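Local atomic coordinates of thioredoxin-like protein (Klebsiella pneumoniae subsp. pneumoniae MGH 78578, PDB entry 3TY1), a protein that is of unknown function but belongs to the galactose mutarotase-like proteins and probably binds a carbohydrate. Residues 114-119 / 177-182; 166-169 / 173-176; 192-197 / 208-213; 288-293 / 315-320. All blocks are in the same frame, centred on the assembly; numbering follows the deposited sequence.

How the interactions relate
From the N terminus, strand 114-119 comes first, and interaction 1 closes a long loop when residues 177-182 come to face it. Interaction 2 is formed within that loop, as the hairpin of strands 159-169 and 173-183 turns. Interaction 3 (192-197 / 208-213) and interaction 4 (288-293 / 315-320) follow in series, each closing a shorter loop; none cross. Interaction 2 lies within the large antiparallel sheet, whereas interactions 1, 3 and 4 each tie that sheet to the mixed sheet holding strands 114-119, 204-214 and 311-318. Interactions 1 and 3 adjoin, their centres about 4 Å apart, joined by the Arg116-Asp194 salt bridge, while interaction 4 touches interaction 3 alone.

Interaction 1: 114-119 / 177-182; sequences MVRCGY and TLTELR. With SO4 (sulfate ion), chain I.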
loop_
_atom_site.group_PDB
_atom_site.type_symbol
_atom_site.label_atom_id
_atom_site.label_comp_id
_atom_site.label_asym_id
_atom_site.label_seq_id
_atom_site.Cartn_x
_atom_site.Cartn_y
_atom_site.Cartn_z
HETATM N N MSE A 114 -8.789 -14.595 16.151
HETATM C CA MSE A 114 -9.491 -15.302 15.041
HETATM C C MSE A 114 -9.336 -14.521 13.724
HETATM O O MSE A 114 -9.795 -13.398 13.626
HETATM C CB MSE A 114 -10.982 -15.569 15.391
HETATM C CG MSE A 114 -11.650 -16.765 14.686
HETATM SE SE MSE A 114 -11.827 -16.474 12.784
HETATM C CE MSE A 114 -13.142 -15.033 12.840
ATOM N N VAL A 115 -8.648 -15.124 12.753
ATOM C CA VAL A 115 -8.481 -14.578 11.419
ATOM C C VAL A 115 -9.245 -15.414 10.399
ATOM O O VAL A 115 -9.068 -16.620 10.367
ATOM C CB VAL A 115 -7.012 -14.610 10.952
ATOM C CG1 VAL A 115 -6.923 -13.956 9.540
ATOM C CG2 VAL A 115 -6.133 -13.912 11.938
ATOM N N ARG A 116 -10.096 -14.790 9.577
ATOM C CA ARG A 116 -10.725 -15.519 8.469
ATOM C C ARG A 116 -9.664 -15.598 7.380
ATOM O O ARG A 116 -9.295 -14.579 6.818
ATOM C CB ARG A 116 -11.975 -14.795 7.992
ATOM C CG ARG A 116 -13.120 -14.880 9.013
ATOM C CD ARG A 116 -14.326 -13.984 8.652
ATOM N NE ARG A 116 -15.395 -14.028 9.665
ATOM C CZ ARG A 116 -15.435 -13.258 10.763
ATOM N NH1 ARG A 116 -14.454 -12.442 11.032
ATOM N NH2 ARG A 116 -16.468 -13.331 11.621
ATOM N N CYS A 117 -9.148 -16.800 7.132
ATOM C CA CYS A 117 -8.107 -17.038 6.139
ATOM C C CYS A 117 -8.837 -17.548 4.895
ATOM O O CYS A 117 -9.118 -18.737 4.774
ATOM C CB CYS A 117 -7.127 -18.063 6.663
ATOM S SG CYS A 117 -6.266 -17.514 8.151
ATOM N N GLY A 118 -9.209 -16.606 4.038
ATOM C CA GLY A 118 -10.081 -16.873 2.886
ATOM C C GLY A 118 -10.481 -15.525 2.286
ATOM O O GLY A 118 -9.821 -14.549 2.573
ATOM N N TYR A 119 -11.533 -15.428 1.465
ATOM C CA TYR A 119 -12.339 -16.572 0.980
ATOM C C TYR A 119 -12.004 -16.977 -0.446
ATOM O O TYR A 119 -12.248 -18.112 -0.848
ATOM C CB TYR A 119 -13.831 -16.260 1.078
ATOM C CG TYR A 119 -14.331 -16.217 2.496
ATOM C CD1 TYR A 119 -14.134 -15.092 3.297
ATOM C CD2 TYR A 119 -15.022 -17.313 3.053
ATOM C CE1 TYR A 119 -14.587 -15.057 4.608
ATOM C CE2 TYR A 119 -15.507 -17.274 4.374
ATOM C CZ TYR A 119 -15.263 -16.142 5.150
ATOM O OH TYR A 119 -15.719 -16.071 6.445
ATOM N N THR A 177 -18.541 -11.535 1.973
ATOM C CA THR A 177 -18.920 -12.220 3.198
ATOM C C THR A 177 -19.526 -11.261 4.197
ATOM O O THR A 177 -18.870 -10.298 4.586
ATOM C CB THR A 177 -17.696 -12.876 3.842
ATOM O OG1 THR A 177 -17.122 -13.762 2.886
ATOM C CG2 THR A 177 -18.123 -13.663 5.100
ATOM N N LEU A 178 -20.785 -11.495 4.561
ATOM C CA LEU A 178 -21.426 -10.728 5.617
ATOM C C LEU A 178 -21.083 -11.482 6.872
ATOM O O LEU A 178 -21.698 -12.512 7.179
ATOM C CB LEU A 178 -22.936 -10.578 5.423
ATOM C CG LEU A 178 -23.684 -9.719 6.469
ATOM C CD1 LEU A 178 -23.089 -8.311 6.584
ATOM C CD2 LEU A 178 -25.212 -9.641 6.142
ATOM N N THR A 179 -20.074 -10.985 7.593
ATOM C CA THR A 179 -19.667 -11.585 8.861
ATOM C C THR A 179 -20.643 -11.163 9.955
ATOM O O THR A 179 -21.216 -10.056 9.892
ATOM C CB THR A 179 -18.245 -11.202 9.297
ATOM O OG1 THR A 179 -18.218 -9.825 9.646
ATOM C CG2 THR A 179 -17.168 -11.503 8.226
ATOM N N GLU A 180 -20.858 -12.033 10.949
ATOM C CA GLU A 180 -21.716 -11.665 12.088
ATOM C C GLU A 180 -21.269 -12.375 13.348
ATOM O O GLU A 180 -21.101 -13.605 13.354
ATOM C CB GLU A 180 -23.212 -11.957 11.831
ATOM C CG GLU A 180 -24.119 -11.387 12.933
ATOM C CD GLU A 180 -25.631 -11.570 12.664
ATOM O OE1 GLU A 180 -26.158 -12.694 12.786
ATOM O OE2 GLU A 180 -26.284 -10.561 12.368
ATOM N N LEU A 181 -21.036 -11.586 14.384
ATOM C CA LEU A 181 -20.775 -12.078 15.734
ATOM C C LEU A 181 -21.986 -11.756 16.612
ATOM O O LEU A 181 -22.530 -10.650 16.537
ATOM C CB LEU A 181 -19.476 -11.512 16.258
ATOM C CG LEU A 181 -19.083 -11.841 17.698
ATOM C CD1 LEU A 181 -17.543 -11.837 17.839
ATOM C CD2 LEU A 181 -19.756 -10.861 18.686
ATOM N N ARG A 182 -22.414 -12.732 17.415
ATOM C CA ARG A 182 -23.558 -12.578 18.315
ATOM C C ARG A 182 -23.103 -12.865 19.737
ATOM O O ARG A 182 -22.398 -13.850 19.999
ATOM C CB ARG A 182 -24.667 -13.533 17.944
ATOM C CG ARG A 182 -25.090 -13.447 16.523
ATOM C CD ARG A 182 -26.370 -14.280 16.303
ATOM N NE ARG A 182 -26.684 -14.339 14.880
ATOM C CZ ARG A 182 -27.667 -15.049 14.350
ATOM N NH1 ARG A 182 -28.451 -15.802 15.117
ATOM N NH2 ARG A 182 -27.844 -15.023 13.035
HETATM S S SO4 I . -32.192 -15.420 13.961
HETATM O O1 SO4 I . -31.822 -16.017 15.245
HETATM O O2 SO4 I . -33.256 -16.219 13.369
HETATM O O3 SO4 I . -32.710 -14.080 14.178
HETATM O O4 SO4 I . -31.091 -15.465 13.011
#
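Two side-chain pairs, Arg116 with Thr179 and Tyr119 with Thr177, bridge the sheets of the supersandwich here, and no hydrogen bond passes between the two strands. The methyl CG2 of Thr179 lies over one face of the Arg116 guanidinium, toward its rim, and comes within 3.4 Å of NE. The opposite face is covered by the methyl CE of Met114, a selenomethionine, leaving the group sandwiched between two methyls. With the chain stretched from CG to NE, Arg116 carries its head straight across to the facing sheet. At the guanidinium edge, in its plane, lies the hydroxyl of Tyr119. The ring of that tyrosine crosses Thr177 at about a right angle: Thr177 OG1 sits over the ring face near its rim, 3.3 Å from Tyr119 CD1, while Thr177 CG2 reaches Tyr119 OH at 3.7 Å.

The polar ends find partners in a second shell. Arg116 NE forms a salt bridge with Asp194, Tyr119 OH bonds to Tyr210 OH, and Thr179 OG1 bonds to the carbonyl of Gly163. Farther along strand 173-183, Arg182 grips Glu180 OE1 side-on, through NE at 2.7 Å and NH2 at 2.9 Å; it makes weak bonds to a sulfate, probably from the crystallisation liquor, that Arg160 also holds. Glu180 OE2 pairs with Arg162.

Methyl groups thus take the flat faces of a buried cation while its edge meets polar partners, among them Asp194, which probably helps a buried charge to be accommodated between the sheets.

Interaction 2: 166-169 / 173-176; sequences KEST and ADLQ
Lys166 and Gln176 begin the pairing, a non-hydrogen-bonded couple of an antiparallel hairpin whose side chains point in the same direction. The extended lysine runs alongside the glutamine, Lys166 CE 3.6 Å from Gln176 OE1, and one water accepts from both Lys166 NZ and Gln176 NE2. Glu167 comes next, in a hydrogen-bonded pair: its N donates to Leu175 O at 2.7 Å, and its O receives Leu175 N. Its carboxylate is on the other face of the sheet, where OE2 and OE1 take the backbone N-H groups of Tyr119 and Glu120.

Ser168 returns to the face of Lys166 and gives its hydroxyl to Asp174 in a short bond, OG to OD1 2.5 Å. Asp174 has CG anti to its backbone N (chi1 -163°), and its carboxylate end bends back toward the serine. Gln176 NE2 reaches the same OD1 at 3.0 Å in an almost straight bond (177°). The two donors approach from opposite faces of the carboxylate plane, which should restrain its rotation. Thr169 closes the ladder, its N donating to Ala173 O at 2.9 Å and its O accepting from Ala173 N.

Pro86 of the second subunit packs on Ser168 and Asp174, and Lys88 of that subunit on Lys166. Within the large antiparallel sheet the hairpin is flanked by strand 146-152 beside 159-169 and by strand 189-198 beside 173-183.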
loop_
_atom_site.group_PDB
_atom_site.type_symbol
_atom_site.label_atom_id
_atom_site.label_comp_id
_atom_site.label_asym_id
_atom_site.label_seq_id
_atom_site.Cartn_x
_atom_site.Cartn_y
_atom_site.Cartn_z
ATOM N N LYS A 166 -15.585 -7.440 1.333
ATOM C CA LYS A 166 -15.736 -7.698 -0.085
ATOM C C LYS A 166 -14.444 -8.083 -0.765
ATOM O O LYS A 166 -13.383 -7.518 -0.468
ATOM C CB LYS A 166 -16.294 -6.476 -0.790
ATOM C CG LYS A 166 -17.654 -5.989 -0.326
ATOM C CD LYS A 166 -18.078 -4.827 -1.267
ATOM C CE LYS A 166 -19.496 -4.356 -1.069
ATOM N NZ LYS A 166 -19.803 -3.283 -2.080
ATOM N N GLU A 167 -14.548 -9.033 -1.694
ATOM C CA GLU A 167 -13.441 -9.478 -2.528
ATOM C C GLU A 167 -13.983 -9.391 -3.966
ATOM O O GLU A 167 -14.329 -10.412 -4.545
ATOM C CB GLU A 167 -13.005 -10.908 -2.162
ATOM C CG GLU A 167 -12.475 -11.041 -0.684
ATOM C CD GLU A 167 -12.109 -12.463 -0.291
ATOM O OE1 GLU A 167 -11.115 -12.994 -0.823
ATOM O OE2 GLU A 167 -12.792 -13.060 0.580
ATOM N N SER A 168 -14.081 -8.148 -4.458
ATOM C CA SER A 168 -14.649 -7.742 -5.752
ATOM C C SER A 168 -13.548 -7.278 -6.687
ATOM O O SER A 168 -12.830 -6.319 -6.377
ATOM C CB SER A 168 -15.622 -6.595 -5.514
ATOM O OG SER A 168 -16.639 -7.013 -4.605
ATOM N N THR A 169 -13.402 -7.961 -7.822
ATOM C CA THR A 169 -12.352 -7.658 -8.787
ATOM C C THR A 169 -12.914 -7.836 -10.168
ATOM O O THR A 169 -13.426 -8.913 -10.467
ATOM C CB THR A 169 -11.155 -8.619 -8.593
ATOM O OG1 THR A 169 -10.704 -8.514 -7.229
ATOM C CG2 THR A 169 -9.956 -8.296 -9.562
ATOM N N ALA A 173 -13.672 -12.011 -9.827
ATOM C CA ALA A 173 -14.519 -12.493 -8.726
ATOM C C ALA A 173 -15.397 -11.398 -8.131
ATOM O O ALA A 173 -15.118 -10.205 -8.273
ATOM C CB ALA A 173 -13.634 -13.083 -7.643
ATOM N N ASP A 174 -16.508 -11.812 -7.532
ATOM C CA ASP A 174 -17.296 -10.911 -6.690
ATOM C C ASP A 174 -17.841 -11.742 -5.541
ATOM O O ASP A 174 -19.030 -12.110 -5.479
ATOM C CB ASP A 174 -18.390 -10.125 -7.449
ATOM C CG ASP A 174 -18.901 -8.899 -6.642
ATOM O OD1 ASP A 174 -18.369 -8.637 -5.517
ATOM O OD2 ASP A 174 -19.812 -8.176 -7.129
ATOM N N LEU A 175 -16.922 -12.099 -4.660
ATOM C CA LEU A 175 -17.227 -12.826 -3.454
ATOM C C LEU A 175 -17.336 -11.810 -2.333
ATOM O O LEU A 175 -16.486 -10.909 -2.215
ATOM C CB LEU A 175 -16.128 -13.835 -3.162
ATOM C CG LEU A 175 -15.986 -15.069 -4.059
ATOM C CD1 LEU A 175 -14.822 -15.848 -3.510
ATOM C CD2 LEU A 175 -17.266 -15.920 -4.119
ATOM N N GLN A 176 -18.386 -11.929 -1.521
ATOM C CA GLN A 176 -18.579 -11.024 -0.400
ATOM C C GLN A 176 -19.090 -11.814 0.803
ATOM O O GLN A 176 -19.995 -12.622 0.666
ATOM C CB GLN A 176 -19.584 -9.921 -0.759
ATOM C CG GLN A 176 -19.316 -9.198 -2.086
ATOM C CD GLN A 176 -20.272 -8.032 -2.341
ATOM O OE1 GLN A 176 -21.018 -7.623 -1.465
ATOM N NE2 GLN A 176 -20.217 -7.483 -3.524
HETATM O O HOH W 1 -21.475 -4.895 -4.196
#

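Interaction 3: 192-197 / 208-213; sequences LHDVLT and IIYHSN. With SO4 (sulfate ion), chain L; SO4 (sulfate ion), chain H.
Asp194 and Tyr210 reach toward each other from opposite directions across the interior of the supersandwich, the fold of the galactose mutarotase-like proteins, and form the tight centre of this contact between two sheets. Tyr210 OH donates to Asp194 OD2 at 2.5 Å, where the oxygen offers its anti lone pair. OD2 meets the ring at its edge, near its plane, with carboxylate and ring 22° apart. Tyr210 CG lies anti to the carbonyl carbon (chi1 -78°), which sends the ring across to Asp194. OD2 also takes a salt bridge from Arg116, and OD1 accepts from the backbone N of Glu180, so both oxygens have partners; Tyr119 OH bonds to Tyr210 OH. Beside this, Leu192 makes a looser contact, sliding past the tyrosine in the opposite direction with Leu192 CD1 4.1 Å from Tyr210 CE2.

On the outer side of strand 192-197 the side chains turn away into partly exposed surroundings. His193 NE2 binds a sulfate, probably from the crystallisation liquor, and His193 ND1 bonds to Asp346. The far side of strand 208-213 is buried and aromatic, with Phe110, Trp301 and His136 round His211. A second sulfate, held by His211 and His136, is consistent with a ligand pocket like the histidine-lined sugar site of mutarotases. The ring of His211 is set by ND1, which donates in the ring plane to a lone pair of Asn213 OD1 at 2.7 Å.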
loop_
_atom_site.group_PDB
_atom_site.type_symbol
_atom_site.label_atom_id
_atom_site.label_comp_id
_atom_site.label_asym_id
_atom_site.label_seq_id
_atom_site.Cartn_x
_atom_site.Cartn_y
_atom_site.Cartn_z
ATOM N N LEU A 192 -20.451 -17.013 15.745
ATOM C CA LEU A 192 -20.294 -16.423 14.432
ATOM C C LEU A 192 -21.328 -17.076 13.525
ATOM O O LEU A 192 -21.517 -18.287 13.585
ATOM C CB LEU A 192 -18.899 -16.725 13.866
ATOM C CG LEU A 192 -17.720 -16.237 14.699
ATOM C CD1 LEU A 192 -16.392 -16.551 13.943
ATOM C CD2 LEU A 192 -17.877 -14.735 14.959
ATOM N N HIS A 193 -21.935 -16.271 12.666
ATOM C CA HIS A 193 -22.880 -16.684 11.651
ATOM C C HIS A 193 -22.561 -15.902 10.413
ATOM O O HIS A 193 -23.222 -14.927 10.095
ATOM C CB HIS A 193 -24.306 -16.450 12.127
ATOM C CG HIS A 193 -24.653 -17.286 13.310
ATOM N ND1 HIS A 193 -24.914 -18.637 13.209
ATOM C CD2 HIS A 193 -24.693 -16.991 14.630
ATOM C CE1 HIS A 193 -25.148 -19.123 14.415
ATOM N NE2 HIS A 193 -25.039 -18.142 15.292
ATOM N N ASP A 194 -21.485 -16.301 9.744
ATOM C CA ASP A 194 -21.036 -15.637 8.547
ATOM C C ASP A 194 -21.768 -16.225 7.345
ATOM O O ASP A 194 -22.107 -17.423 7.339
ATOM C CB ASP A 194 -19.501 -15.785 8.330
ATOM C CG ASP A 194 -18.673 -15.302 9.501
ATOM O OD1 ASP A 194 -19.135 -14.431 10.301
ATOM O OD2 ASP A 194 -17.536 -15.826 9.643
ATOM N N VAL A 195 -21.976 -15.396 6.323
ATOM C CA VAL A 195 -22.580 -15.827 5.071
ATOM C C VAL A 195 -21.733 -15.315 3.892
ATOM O O VAL A 195 -21.634 -14.118 3.667
ATOM C CB VAL A 195 -24.048 -15.332 4.894
ATOM C CG1 VAL A 195 -24.646 -15.900 3.583
ATOM C CG2 VAL A 195 -24.932 -15.702 6.104
ATOM N N LEU A 196 -21.096 -16.232 3.179
ATOM C CA LEU A 196 -20.345 -15.920 1.964
ATOM C C LEU A 196 -21.344 -15.988 0.816
ATOM O O LEU A 196 -22.106 -16.978 0.721
ATOM C CB LEU A 196 -19.259 -16.962 1.736
ATOM C CG LEU A 196 -18.487 -16.932 0.411
ATOM C CD1 LEU A 196 -17.609 -15.713 0.320
ATOM C CD2 LEU A 196 -17.686 -18.186 0.269
ATOM N N THR A 197 -21.360 -14.966 -0.028
ATOM C CA THR A 197 -22.207 -14.961 -1.217
ATOM C C THR A 197 -21.396 -14.668 -2.467
ATOM O O THR A 197 -20.542 -13.770 -2.495
ATOM C CB THR A 197 -23.369 -13.962 -1.107
ATOM O OG1 THR A 197 -24.135 -14.277 0.052
ATOM C CG2 THR A 197 -24.288 -14.021 -2.307
ATOM N N ILE A 208 -11.878 -21.486 2.999
ATOM C CA ILE A 208 -11.846 -20.729 4.277
ATOM C C ILE A 208 -11.307 -21.572 5.414
ATOM O O ILE A 208 -11.652 -22.723 5.526
ATOM C CB ILE A 208 -13.250 -20.150 4.636
ATOM C CG1 ILE A 208 -13.270 -19.341 5.954
ATOM C CG2 ILE A 208 -14.329 -21.268 4.653
ATOM C CD1 ILE A 208 -12.366 -18.081 5.955
ATOM N N ILE A 209 -10.475 -20.962 6.271
ATOM C CA ILE A 209 -10.037 -21.561 7.510
ATOM C C ILE A 209 -10.358 -20.506 8.584
ATOM O O ILE A 209 -9.960 -19.327 8.427
ATOM C CB ILE A 209 -8.498 -21.877 7.495
ATOM C CG1 ILE A 209 -8.145 -22.878 6.402
ATOM C CG2 ILE A 209 -8.045 -22.343 8.875
ATOM C CD1 ILE A 209 -6.665 -23.217 6.285
ATOM N N TYR A 210 -11.091 -20.907 9.634
ATOM C CA TYR A 210 -11.356 -20.073 10.806
ATOM C C TYR A 210 -10.188 -20.301 11.774
ATOM O O TYR A 210 -10.207 -21.207 12.622
ATOM C CB TYR A 210 -12.719 -20.421 11.395
ATOM C CG TYR A 210 -13.828 -19.787 10.587
ATOM C CD1 TYR A 210 -14.289 -20.352 9.422
ATOM C CD2 TYR A 210 -14.360 -18.555 10.970
ATOM C CE1 TYR A 210 -15.273 -19.712 8.659
ATOM C CE2 TYR A 210 -15.325 -17.970 10.274
ATOM C CZ TYR A 210 -15.791 -18.534 9.106
ATOM O OH TYR A 210 -16.747 -17.865 8.390
ATOM N N HIS A 211 -9.156 -19.486 11.616
ATOM C CA HIS A 211 -7.867 -19.685 12.241
ATOM C C HIS A 211 -7.945 -19.123 13.657
ATOM O O HIS A 211 -7.785 -17.917 13.874
ATOM C CB HIS A 211 -6.823 -18.975 11.351
ATOM C CG HIS A 211 -5.412 -19.399 11.559
ATOM N ND1 HIS A 211 -4.796 -19.361 12.790
ATOM C CD2 HIS A 211 -4.450 -19.749 10.666
ATOM C CE1 HIS A 211 -3.520 -19.677 12.650
ATOM N NE2 HIS A 211 -3.285 -19.935 11.373
ATOM N N SER A 212 -8.214 -20.000 14.616
ATOM C CA SER A 212 -8.556 -19.589 15.991
ATOM C C SER A 212 -7.395 -19.898 16.922
ATOM O O SER A 212 -6.966 -21.061 17.020
ATOM C CB SER A 212 -9.867 -20.259 16.394
ATOM O OG SER A 212 -10.875 -20.102 15.361
ATOM N N ASN A 213 -6.909 -18.885 17.648
ATOM C CA ASN A 213 -5.593 -18.928 18.286
ATOM C C ASN A 213 -5.642 -18.677 19.776
ATOM O O ASN A 213 -6.199 -17.671 20.215
ATOM C CB ASN A 213 -4.692 -17.895 17.565
ATOM C CG ASN A 213 -4.832 -17.992 16.043
ATOM O OD1 ASN A 213 -4.678 -19.062 15.496
ATOM N ND2 ASN A 213 -5.165 -16.894 15.380
HETATM S S SO4 L . 0.175 -20.292 10.066
HETATM O O1 SO4 L . 0.588 -19.359 11.118
HETATM O O2 SO4 L . 0.200 -21.683 10.571
HETATM O O3 SO4 L . -1.176 -19.980 9.592
HETATM O O4 SO4 L . 1.103 -20.151 8.942
HETATM S S SO4 H . -26.856 -18.514 18.285
HETATM O O1 SO4 H . -26.715 -18.786 19.720
HETATM O O2 SO4 H . -28.052 -19.138 17.727
HETATM O O3 SO4 H . -26.964 -17.072 18.094
HETATM O O4 SO4 H . -25.697 -19.058 17.568
#

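Interaction 4: 288-293 / 315-320; sequences IQFDTR and IEPGTS
Strands 288-291 and 315-318 run nearly parallel, 12° apart in direction and with their axes 8.7 Å apart at closest approach, but they belong to different sheets of the supersandwich and share no backbone bond. Ile288 faces Ile315 and Phe290 faces Pro317, so every second residue points into the gap between the sheets.

The two isoleucines pass each other in opposite directions: Ile288 CD1, at the end of its branch, reaches Ile315 CB at 3.8 Å and lies 3.7 Å from Ile315 O. Phe290 has CG between its backbone N and carbonyl carbon (chi1 64°), which brings one face of the ring under the proline. Pro317 CB stands over the centre of that face, 3.5 Å from the ring centroid and 3° from the normal, a well-centred CH-pi contact. Leu295 also packs on Phe290, and Leu298 on both Ile315 and Pro317, so the core here is apolar. Glu316 turns away from Ile288 and Phe290, and its side chain touches His211 and Trp301.

Where strand 288-291 ends, the chain turns and ties itself down. Arg293 clasps Asp291 side-on, NH2 to OD2 at 2.8 Å and NE to OD1 at 3.0 Å, each on a syn lone pair. Gln272 gives OD2 a further donor. The same OD1 also closes an Asx turn: the backbone N of Arg293 donates to the anti lone pair of Asp291 OD1 at 3.0 Å.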
loop_
_atom_site.group_PDB
_atom_site.type_symbol
_atom_site.label_atom_id
_atom_site.label_comp_id
_atom_site.label_asym_id
_atom_site.label_seq_id
_atom_site.Cartn_x
_atom_site.Cartn_y
_atom_site.Cartn_z
ATOM N N ILE A 288 -14.672 -24.757 20.528
ATOM C CA ILE A 288 -15.223 -24.285 19.281
ATOM C C ILE A 288 -16.145 -25.353 18.765
ATOM O O ILE A 288 -15.731 -26.516 18.569
ATOM C CB ILE A 288 -14.131 -23.989 18.185
ATOM C CG1 ILE A 288 -13.036 -23.080 18.712
ATOM C CG2 ILE A 288 -14.723 -23.336 16.938
ATOM C CD1 ILE A 288 -11.860 -22.883 17.715
ATOM N N GLN A 289 -17.390 -24.980 18.548
ATOM C CA GLN A 289 -18.350 -25.830 17.872
ATOM C C GLN A 289 -18.437 -25.409 16.434
ATOM O O GLN A 289 -18.547 -24.230 16.152
ATOM C CB GLN A 289 -19.742 -25.727 18.497
ATOM C CG GLN A 289 -20.869 -26.492 17.747
ATOM C CD GLN A 289 -22.259 -26.267 18.361
ATOM O OE1 GLN A 289 -22.379 -25.756 19.471
ATOM N NE2 GLN A 289 -23.292 -26.598 17.612
ATOM N N PHE A 290 -18.445 -26.376 15.524
ATOM C CA PHE A 290 -18.611 -26.086 14.096
ATOM C C PHE A 290 -19.367 -27.204 13.418
ATOM O O PHE A 290 -19.555 -28.275 13.995
ATOM C CB PHE A 290 -17.277 -25.737 13.387
ATOM C CG PHE A 290 -16.262 -26.836 13.350
ATOM C CD1 PHE A 290 -15.437 -27.064 14.431
ATOM C CD2 PHE A 290 -16.123 -27.645 12.217
ATOM C CE1 PHE A 290 -14.494 -28.099 14.419
ATOM C CE2 PHE A 290 -15.156 -28.655 12.181
ATOM C CZ PHE A 290 -14.338 -28.867 13.281
ATOM N N ASP A 291 -19.858 -26.899 12.229
ATOM C CA ASP A 291 -20.697 -27.761 11.416
ATOM C C ASP A 291 -19.826 -28.403 10.328
ATOM O O ASP A 291 -19.312 -27.694 9.436
ATOM C CB ASP A 291 -21.799 -26.889 10.799
ATOM C CG ASP A 291 -22.890 -27.686 10.094
ATOM O OD1 ASP A 291 -22.596 -28.545 9.214
ATOM O OD2 ASP A 291 -24.075 -27.467 10.436
ATOM N N THR A 292 -19.694 -29.737 10.359
ATOM C CA THR A 292 -18.819 -30.435 9.408
ATOM C C THR A 292 -19.323 -30.481 7.946
ATOM O O THR A 292 -18.581 -30.886 7.061
ATOM C CB THR A 292 -18.458 -31.859 9.877
ATOM O OG1 THR A 292 -19.656 -32.591 10.057
ATOM C CG2 THR A 292 -17.667 -31.825 11.210
ATOM N N ARG A 293 -20.549 -30.045 7.687
ATOM C CA ARG A 293 -21.001 -29.823 6.301
ATOM C C ARG A 293 -20.461 -28.532 5.707
ATOM O O ARG A 293 -20.330 -28.411 4.500
ATOM C CB ARG A 293 -22.517 -29.752 6.228
ATOM C CG ARG A 293 -23.201 -31.044 6.608
ATOM C CD ARG A 293 -24.685 -30.824 6.799
ATOM N NE ARG A 293 -24.942 -29.901 7.899
ATOM C CZ ARG A 293 -26.160 -29.488 8.266
ATOM N NH1 ARG A 293 -27.253 -29.930 7.649
ATOM N NH2 ARG A 293 -26.290 -28.646 9.274
ATOM N N ILE A 315 -6.690 -23.792 16.593
ATOM C CA ILE A 315 -7.729 -24.834 16.342
ATOM C C ILE A 315 -8.438 -24.273 15.136
ATOM O O ILE A 315 -9.108 -23.251 15.245
ATOM C CB ILE A 315 -8.699 -24.986 17.499
ATOM C CG1 ILE A 315 -7.947 -25.405 18.768
ATOM C CG2 ILE A 315 -9.762 -26.033 17.148
ATOM C CD1 ILE A 315 -8.866 -25.549 20.014
ATOM N N GLU A 316 -8.231 -24.876 13.974
ATOM C CA GLU A 316 -8.566 -24.238 12.702
ATOM C C GLU A 316 -9.506 -25.023 11.823
ATOM O O GLU A 316 -9.072 -25.761 10.903
ATOM C CB GLU A 316 -7.255 -23.944 11.951
ATOM C CG GLU A 316 -6.136 -23.344 12.813
ATOM C CD GLU A 316 -4.870 -23.091 12.062
ATOM O OE1 GLU A 316 -4.835 -23.289 10.823
ATOM O OE2 GLU A 316 -3.889 -22.699 12.737
ATOM N N PRO A 317 -10.796 -24.897 12.093
ATOM C CA PRO A 317 -11.742 -25.601 11.240
ATOM C C PRO A 317 -11.779 -24.933 9.879
ATOM O O PRO A 317 -11.670 -23.709 9.786
ATOM C CB PRO A 317 -13.070 -25.485 11.979
ATOM C CG PRO A 317 -12.866 -24.499 13.035
ATOM C CD PRO A 317 -11.431 -24.295 13.265
ATOM N N GLY A 318 -11.870 -25.734 8.835
ATOM C CA GLY A 318 -11.845 -25.194 7.513
ATOM C C GLY A 318 -12.458 -26.059 6.455
ATOM O O GLY A 318 -12.847 -27.221 6.720
ATOM N N THR A 319 -12.579 -25.474 5.263
ATOM C CA THR A 319 -12.898 -26.241 4.057
ATOM C C THR A 319 -11.616 -26.898 3.513
ATOM O O THR A 319 -11.666 -27.895 2.786
ATOM C CB THR A 319 -13.551 -25.380 2.943
ATOM O OG1 THR A 319 -12.650 -24.345 2.559
ATOM C CG2 THR A 319 -14.881 -24.781 3.394
ATOM N N SER A 320 -10.473 -26.330 3.885
ATOM C CA SER A 320 -9.154 -26.768 3.436
ATOM C C SER A 320 -8.185 -26.919 4.596
ATOM O O SER A 320 -8.376 -26.375 5.706
ATOM C CB SER A 320 -8.554 -25.752 2.432
ATOM O OG SER A 320 -8.814 -26.075 1.089
#